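Local coordinates for protein cryptic loci regulator 2 (Schizosaccharomyces pombe 972h-, PDB 5IKJ) that promotes transcriptional silencing upstream of the histone deacetylases and supports nucleosome positioning at heterochromatic loci as part of the SHREC repressor complex, at residues K232-T237 / S241-E246; P460-M465 / W495-F500. All blocks are in the same frame, centred on the assembly; numbering follows the deposited sequence.

Contact 1: residues K232-T237 / S241-E246; sequences KDDTYT and SYRLGE
D234, in the last turn of helix 214-237, sets its carboxylate beside the CG-CD-NE part of R243, in the loop that follows, the carboxylate and guanidinium planes being 14° apart. R243 leaves its backbone with CG anti to the carbonyl carbon (chi1 -64°) and then runs extended, which takes its CG and CD obliquely across D234 OD2, 3.1 Å from CG, and carries the guanidinium past to the helix backbone. There R243 NH2 donates to D234 O at 2.8 Å, a bent bond (140°) that comes from above the carbonyl plane. The side-chain pairing is purely electrostatic: D234 OD2 is 3.5 Å from R243 NE but well off the guanidinium plane, and no N-H points at it. OD2 instead accepts from a water 2.8 Å away, which in turn takes the backbone N-H of L244, and from W390 NE1. OD1 pairs with R264, while R243 NH1 reaches D393 and the carbonyl of K388. A leucine in place of R243 would probably cost D393 one of its two arginine partners and leave the D234 carbonyl without this donor. On the loop side, R243 N donates to E246 OE2 (2.9 Å), an oxygen that also pairs with R494, across the ends of a type II turn. The pair thus fastens the helix end to the loop entering strand 247-252, with W390 of strand 387-390 packing on both R243 and T235.

Contact 2: residues P460-M465 / W495-F500; sequences PRRLQM and WYEPWF
The first turn of helix 461-469, which P460 precedes as N-cap residue, meets the loop leaving strand 491-494 within the SH3-clan region of the protein. R462 carries the contact. Its CG stands anti to the backbone N (chi1 179°) and the chain is extended as far as NE, long enough to cross from the helix to the loop. There it grips E497 side-on, both nitrogens converging on a single oxygen: R462 NE lies 2.9 Å from E497 OE2, and the bond from R462 NH2 to the same OE2 is longer, 3.2 Å. OE2 sits in the guanidinium plane, yet both donors arrive from the same face of the carboxylate, the two planes being 32° apart. E497 bends at chi2 (73°), and its side chain crosses the arginine at about a right angle. The rim of the W495 indole, at CE3, points at one face of the guanidinium, 4.0 Å from R462 NH2, edge-on and not stacked. A water accepts from R462 NH2 (2.8 Å) and lies 3.0 Å from W495 O. Beside this, L463 CD2 packs 4.0 Å from W495 CH2, and both side chains touch L394. The other terminal nitrogen, R462 NH1, forms a salt bridge with D393. The two carboxylates probably balance the buried charge of R462, and its in-plane partners are likely to hold the guanidinium in a fixed rotation.

In the fold
Contact 1 closes before contact 2 opens along the chain, yet their centres lie only 12 Å apart. D393, just before strand 394-397, is shared by both; R243 NH2 and R462 NH1 approach to 3.8 Å, and the common carboxylate probably offsets the closeness of these like charges. R461 NH1 probably hydrogen-bonds to Y236 O, joining helix 461-469 to the end of helix 214-237, and the rings of Y242 and F500 meet. Contact 1 leads into the five-stranded antiparallel sheet through strand 247-252; contact 2 belongs to the mixed sheet through strand 491-494. Together they place the end of helix 214-237 where the two sheets come together; neither contact includes a zinc ligand.

Contact 1: residues K232-T237 / S241-E246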
loop_
_atom_site.group_PDB
_atom_site.type_symbol
_atom_site.label_atom_id
_atom_site.label_comp_id
_atom_site.label_asym_id
_atom_site.label_seq_id
_atom_site.Cartn_x
_atom_site.Cartn_y
_atom_site.Cartn_z
ATOM N N LYS A 232 -3.806 0.806 -1.493
ATOM C CA LYS A 232 -5.205 0.456 -1.276
ATOM C C LYS A 232 -5.973 1.620 -0.663
ATOM O O LYS A 232 -7.113 1.896 -1.054
ATOM C CB LYS A 232 -5.291 -0.779 -0.381
ATOM C CG LYS A 232 -6.651 -1.452 -0.358
ATOM C CD LYS A 232 -6.604 -2.739 0.453
ATOM C CE LYS A 232 -7.979 -3.375 0.602
ATOM N NZ LYS A 232 -8.525 -3.879 -0.690
ATOM N N ASP A 233 -5.363 2.322 0.295
ATOM C CA ASP A 233 -6.053 3.438 0.933
ATOM C C ASP A 233 -6.238 4.601 -0.032
ATOM O O ASP A 233 -7.282 5.263 -0.019
ATOM C CB ASP A 233 -5.286 3.888 2.177
ATOM C CG ASP A 233 -5.283 2.839 3.274
ATOM O OD1 ASP A 233 -6.099 1.896 3.201
ATOM O OD2 ASP A 233 -4.468 2.962 4.212
ATOM N N ASP A 234 -5.244 4.861 -0.885
ATOM C CA ASP A 234 -5.333 5.978 -1.820
ATOM C C ASP A 234 -6.291 5.707 -2.974
ATOM O O ASP A 234 -6.681 6.652 -3.670
ATOM C CB ASP A 234 -3.945 6.307 -2.376
ATOM C CG ASP A 234 -3.098 7.104 -1.400
ATOM O OD1 ASP A 234 -3.519 7.269 -0.235
ATOM O OD2 ASP A 234 -2.008 7.564 -1.799
ATOM N N THR A 235 -6.674 4.448 -3.202
ATOM C CA THR A 235 -7.548 4.105 -4.315
ATOM C C THR A 235 -8.799 3.335 -3.914
ATOM O O THR A 235 -9.715 3.229 -4.737
ATOM C CB THR A 235 -6.787 3.274 -5.361
ATOM O OG1 THR A 235 -6.420 2.009 -4.800
ATOM C CG2 THR A 235 -5.531 4.002 -5.824
ATOM N N TYR A 236 -8.875 2.804 -2.692
ATOM C CA TYR A 236 -10.007 1.978 -2.293
ATOM C C TYR A 236 -10.565 2.393 -0.935
ATOM O O TYR A 236 -11.767 2.648 -0.809
ATOM C CB TYR A 236 -9.593 0.503 -2.273
ATOM C CG TYR A 236 -10.613 -0.432 -1.665
ATOM C CD1 TYR A 236 -11.673 -0.921 -2.416
ATOM C CD2 TYR A 236 -10.505 -0.838 -0.342
ATOM C CE1 TYR A 236 -12.603 -1.780 -1.863
ATOM C CE2 TYR A 236 -11.431 -1.696 0.219
ATOM C CZ TYR A 236 -12.476 -2.164 -0.545
ATOM O OH TYR A 236 -13.397 -3.019 0.013
ATOM N N THR A 237 -9.707 2.474 0.084
ATOM C CA THR A 237 -10.190 2.653 1.451
ATOM C C THR A 237 -10.532 4.112 1.745
ATOM O O THR A 237 -11.667 4.434 2.112
ATOM C CB THR A 237 -9.146 2.140 2.444
ATOM O OG1 THR A 237 -8.475 1.000 1.891
ATOM C CG2 THR A 237 -9.810 1.739 3.751
ATOM N N SER A 241 -8.737 12.146 -0.749
ATOM C CA SER A 241 -7.774 12.605 0.243
ATOM C C SER A 241 -6.519 13.087 -0.471
ATOM O O SER A 241 -6.336 12.864 -1.671
ATOM C CB SER A 241 -7.434 11.485 1.229
ATOM O OG SER A 241 -6.920 10.355 0.544
ATOM N N TYR A 242 -5.659 13.757 0.288
ATOM C CA TYR A 242 -4.332 14.121 -0.178
ATOM C C TYR A 242 -3.335 13.038 0.220
ATOM O O TYR A 242 -3.539 12.294 1.182
ATOM C CB TYR A 242 -3.918 15.479 0.387
ATOM C CG TYR A 242 -4.745 16.612 -0.171
ATOM C CD1 TYR A 242 -4.372 17.257 -1.342
ATOM C CD2 TYR A 242 -5.911 17.027 0.461
ATOM C CE1 TYR A 242 -5.130 18.288 -1.862
ATOM C CE2 TYR A 242 -6.675 18.058 -0.053
ATOM C CZ TYR A 242 -6.279 18.684 -1.214
ATOM O OH TYR A 242 -7.039 19.708 -1.728
ATOM N N ARG A 243 -2.248 12.953 -0.542
ATOM C CA ARG A 243 -1.376 11.789 -0.507
ATOM C C ARG A 243 0.017 12.162 -0.020
ATOM O O ARG A 243 0.499 13.278 -0.235
ATOM C CB ARG A 243 -1.311 11.127 -1.888
ATOM C CG ARG A 243 -2.661 10.575 -2.317
ATOM C CD ARG A 243 -2.695 10.111 -3.759
ATOM N NE ARG A 243 -3.940 9.403 -4.045
ATOM C CZ ARG A 243 -4.370 9.087 -5.264
ATOM N NH1 ARG A 243 -3.662 9.419 -6.336
ATOM N NH2 ARG A 243 -5.519 8.440 -5.410
ATOM N N LEU A 244 0.651 11.202 0.647
ATOM C CA LEU A 244 1.954 11.421 1.259
ATOM C C LEU A 244 2.982 11.810 0.207
ATOM O O LEU A 244 3.181 11.091 -0.778
ATOM C CB LEU A 244 2.389 10.153 1.994
ATOM C CG LEU A 244 1.484 9.739 3.156
ATOM C CD1 LEU A 244 1.847 8.352 3.666
ATOM C CD2 LEU A 244 1.564 10.757 4.283
ATOM N N GLY A 245 3.632 12.951 0.417
ATOM C CA GLY A 245 4.637 13.445 -0.496
ATOM C C GLY A 245 4.141 14.431 -1.528
ATOM O O GLY A 245 4.955 14.958 -2.298
ATOM N N GLU A 246 2.840 14.705 -1.575
ATOM C CA GLU A 246 2.305 15.631 -2.560
ATOM C C GLU A 246 2.571 17.074 -2.152
ATOM O O GLU A 246 2.629 17.409 -0.965
ATOM C CB GLU A 246 0.801 15.428 -2.741
ATOM C CG GLU A 246 0.412 14.088 -3.333
ATOM C CD GLU A 246 -1.023 14.068 -3.822
ATOM O OE1 GLU A 246 -1.251 13.660 -4.980
ATOM O OE2 GLU A 246 -1.923 14.467 -3.052
HETATM O O HOH W 1 -0.199 8.416 0.209
#

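Contact 2: residues P460-M465 / W495-F500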
loop_
_atom_site.group_PDB
_atom_site.type_symbol
_atom_site.label_atom_id
_atom_site.label_comp_id
_atom_site.label_asym_id
_atom_site.label_seq_id
_atom_site.Cartn_x
_atom_site.Cartn_y
_atom_site.Cartn_z
ATOM N N PRO A 460 -15.494 0.281 -9.305
ATOM C CA PRO A 460 -14.652 0.198 -8.110
ATOM C C PRO A 460 -15.310 0.907 -6.937
ATOM O O PRO A 460 -16.142 1.802 -7.100
ATOM C CB PRO A 460 -13.352 0.896 -8.529
ATOM C CG PRO A 460 -13.717 1.727 -9.711
ATOM C CD PRO A 460 -14.821 0.993 -10.404
ATOM N N ARG A 461 -14.924 0.482 -5.732
ATOM C CA ARG A 461 -15.542 1.017 -4.523
ATOM C C ARG A 461 -15.473 2.539 -4.493
ATOM O O ARG A 461 -16.423 3.206 -4.069
ATOM C CB ARG A 461 -14.862 0.429 -3.288
ATOM C CG ARG A 461 -15.652 0.615 -2.006
ATOM C CD ARG A 461 -14.839 1.347 -0.957
ATOM N NE ARG A 461 -15.628 1.634 0.237
ATOM C CZ ARG A 461 -15.289 2.524 1.165
ATOM N NH1 ARG A 461 -14.173 3.230 1.039
ATOM N NH2 ARG A 461 -16.071 2.714 2.218
ATOM N N ARG A 462 -14.351 3.104 -4.944
ATOM C CA ARG A 462 -14.192 4.555 -4.951
ATOM C C ARG A 462 -15.322 5.229 -5.722
ATOM O O ARG A 462 -15.918 6.201 -5.246
ATOM C CB ARG A 462 -12.830 4.914 -5.548
ATOM C CG ARG A 462 -12.531 6.401 -5.649
ATOM C CD ARG A 462 -11.154 6.605 -6.264
ATOM N NE ARG A 462 -10.704 7.992 -6.234
ATOM C CZ ARG A 462 -9.534 8.403 -6.715
ATOM N NH1 ARG A 462 -8.695 7.533 -7.266
ATOM N NH2 ARG A 462 -9.197 9.683 -6.649
ATOM N N LEU A 463 -15.632 4.724 -6.919
ATOM C CA LEU A 463 -16.682 5.332 -7.729
ATOM C C LEU A 463 -18.075 4.985 -7.215
ATOM O O LEU A 463 -18.996 5.800 -7.343
ATOM C CB LEU A 463 -16.535 4.905 -9.190
ATOM C CG LEU A 463 -15.328 5.472 -9.943
ATOM C CD1 LEU A 463 -15.303 4.958 -11.375
ATOM C CD2 LEU A 463 -15.323 6.997 -9.934
ATOM N N GLN A 464 -18.254 3.793 -6.641
ATOM C CA GLN A 464 -19.524 3.474 -5.999
ATOM C C GLN A 464 -19.864 4.499 -4.926
ATOM O O GLN A 464 -21.023 4.906 -4.787
ATOM C CB GLN A 464 -19.473 2.074 -5.385
ATOM C CG GLN A 464 -19.399 0.934 -6.388
ATOM C CD GLN A 464 -19.265 -0.419 -5.710
ATOM O OE1 GLN A 464 -19.147 -0.502 -4.487
ATOM N NE2 GLN A 464 -19.280 -1.484 -6.503
ATOM N N MET A 465 -18.861 4.931 -4.158
ATOM C CA MET A 465 -19.105 5.889 -3.086
ATOM C C MET A 465 -19.363 7.284 -3.642
ATOM O O MET A 465 -20.243 8.000 -3.150
ATOM C CB MET A 465 -17.918 5.899 -2.123
ATOM C CG MET A 465 -17.776 4.622 -1.305
ATOM S SD MET A 465 -19.132 4.359 -0.141
ATOM C CE MET A 465 -18.985 5.804 0.909
ATOM N N TRP A 495 -7.436 12.596 -11.161
ATOM C CA TRP A 495 -8.859 12.896 -11.140
ATOM C C TRP A 495 -9.303 13.009 -9.688
ATOM O O TRP A 495 -8.977 12.148 -8.866
ATOM C CB TRP A 495 -9.654 11.806 -11.860
ATOM C CG TRP A 495 -11.147 11.960 -11.774
ATOM C CD1 TRP A 495 -11.961 12.592 -12.670
ATOM C CD2 TRP A 495 -12.004 11.459 -10.739
ATOM N NE1 TRP A 495 -13.269 12.517 -12.255
ATOM C CE2 TRP A 495 -13.323 11.828 -11.073
ATOM C CE3 TRP A 495 -11.784 10.739 -9.562
ATOM C CZ2 TRP A 495 -14.415 11.500 -10.273
ATOM C CZ3 TRP A 495 -12.870 10.414 -8.768
ATOM C CH2 TRP A 495 -14.169 10.794 -9.127
ATOM N N TYR A 496 -10.031 14.074 -9.374
ATOM C CA TYR A 496 -10.515 14.308 -8.024
ATOM C C TYR A 496 -12.030 14.167 -7.977
ATOM O O TYR A 496 -12.733 14.475 -8.944
ATOM C CB TYR A 496 -10.108 15.698 -7.521
ATOM C CG TYR A 496 -8.616 15.899 -7.389
ATOM C CD1 TYR A 496 -7.923 15.406 -6.293
ATOM C CD2 TYR A 496 -7.903 16.592 -8.356
ATOM C CE1 TYR A 496 -6.560 15.593 -6.167
ATOM C CE2 TYR A 496 -6.541 16.783 -8.239
ATOM C CZ TYR A 496 -5.875 16.281 -7.142
ATOM O OH TYR A 496 -4.518 16.467 -7.018
ATOM N N GLU A 497 -12.524 13.697 -6.835
ATOM C CA GLU A 497 -13.955 13.546 -6.649
ATOM C C GLU A 497 -14.637 14.894 -6.893
ATOM O O GLU A 497 -14.035 15.950 -6.674
ATOM C CB GLU A 497 -14.263 13.025 -5.242
ATOM C CG GLU A 497 -13.806 11.586 -4.986
ATOM C CD GLU A 497 -12.301 11.457 -4.848
ATOM O OE1 GLU A 497 -11.616 12.500 -4.778
ATOM O OE2 GLU A 497 -11.800 10.315 -4.811
ATOM N N PRO A 498 -15.889 14.890 -7.360
ATOM C CA PRO A 498 -16.493 16.154 -7.819
ATOM C C PRO A 498 -16.611 17.208 -6.731
ATOM O O PRO A 498 -16.596 18.405 -7.043
ATOM C CB PRO A 498 -17.867 15.715 -8.345
ATOM C CG PRO A 498 -18.157 14.431 -7.650
ATOM C CD PRO A 498 -16.835 13.764 -7.424
ATOM N N TRP A 499 -16.725 16.806 -5.465
ATOM C CA TRP A 499 -16.775 17.764 -4.366
ATOM C C TRP A 499 -15.393 18.216 -3.916
ATOM O O TRP A 499 -15.294 19.159 -3.123
ATOM C CB TRP A 499 -17.512 17.158 -3.169
ATOM C CG TRP A 499 -16.818 15.957 -2.588
ATOM C CD1 TRP A 499 -15.737 15.956 -1.753
ATOM C CD2 TRP A 499 -17.158 14.582 -2.802
ATOM N NE1 TRP A 499 -15.383 14.668 -1.435
ATOM C CE2 TRP A 499 -16.241 13.805 -2.066
ATOM C CE3 TRP A 499 -18.150 13.932 -3.543
ATOM C CZ2 TRP A 499 -16.286 12.412 -2.049
ATOM C CZ3 TRP A 499 -18.194 12.549 -3.526
ATOM C CH2 TRP A 499 -17.267 11.805 -2.785
ATOM N N PHE A 500 -14.332 17.573 -4.408
ATOM C CA PHE A 500 -13.002 17.774 -3.846
ATOM C C PHE A 500 -12.486 19.188 -4.077
ATOM O O PHE A 500 -11.713 19.701 -3.260
ATOM C CB PHE A 500 -12.035 16.753 -4.446
ATOM C CG PHE A 500 -10.733 16.638 -3.706
ATOM C CD1 PHE A 500 -10.632 15.847 -2.575
ATOM C CD2 PHE A 500 -9.609 17.311 -4.149
ATOM C CE1 PHE A 500 -9.435 15.737 -1.895
ATOM C CE2 PHE A 500 -8.409 17.203 -3.473
ATOM C CZ PHE A 500 -8.322 16.413 -2.347
HETATM O O HOH W 2 -6.810 10.385 -7.855
#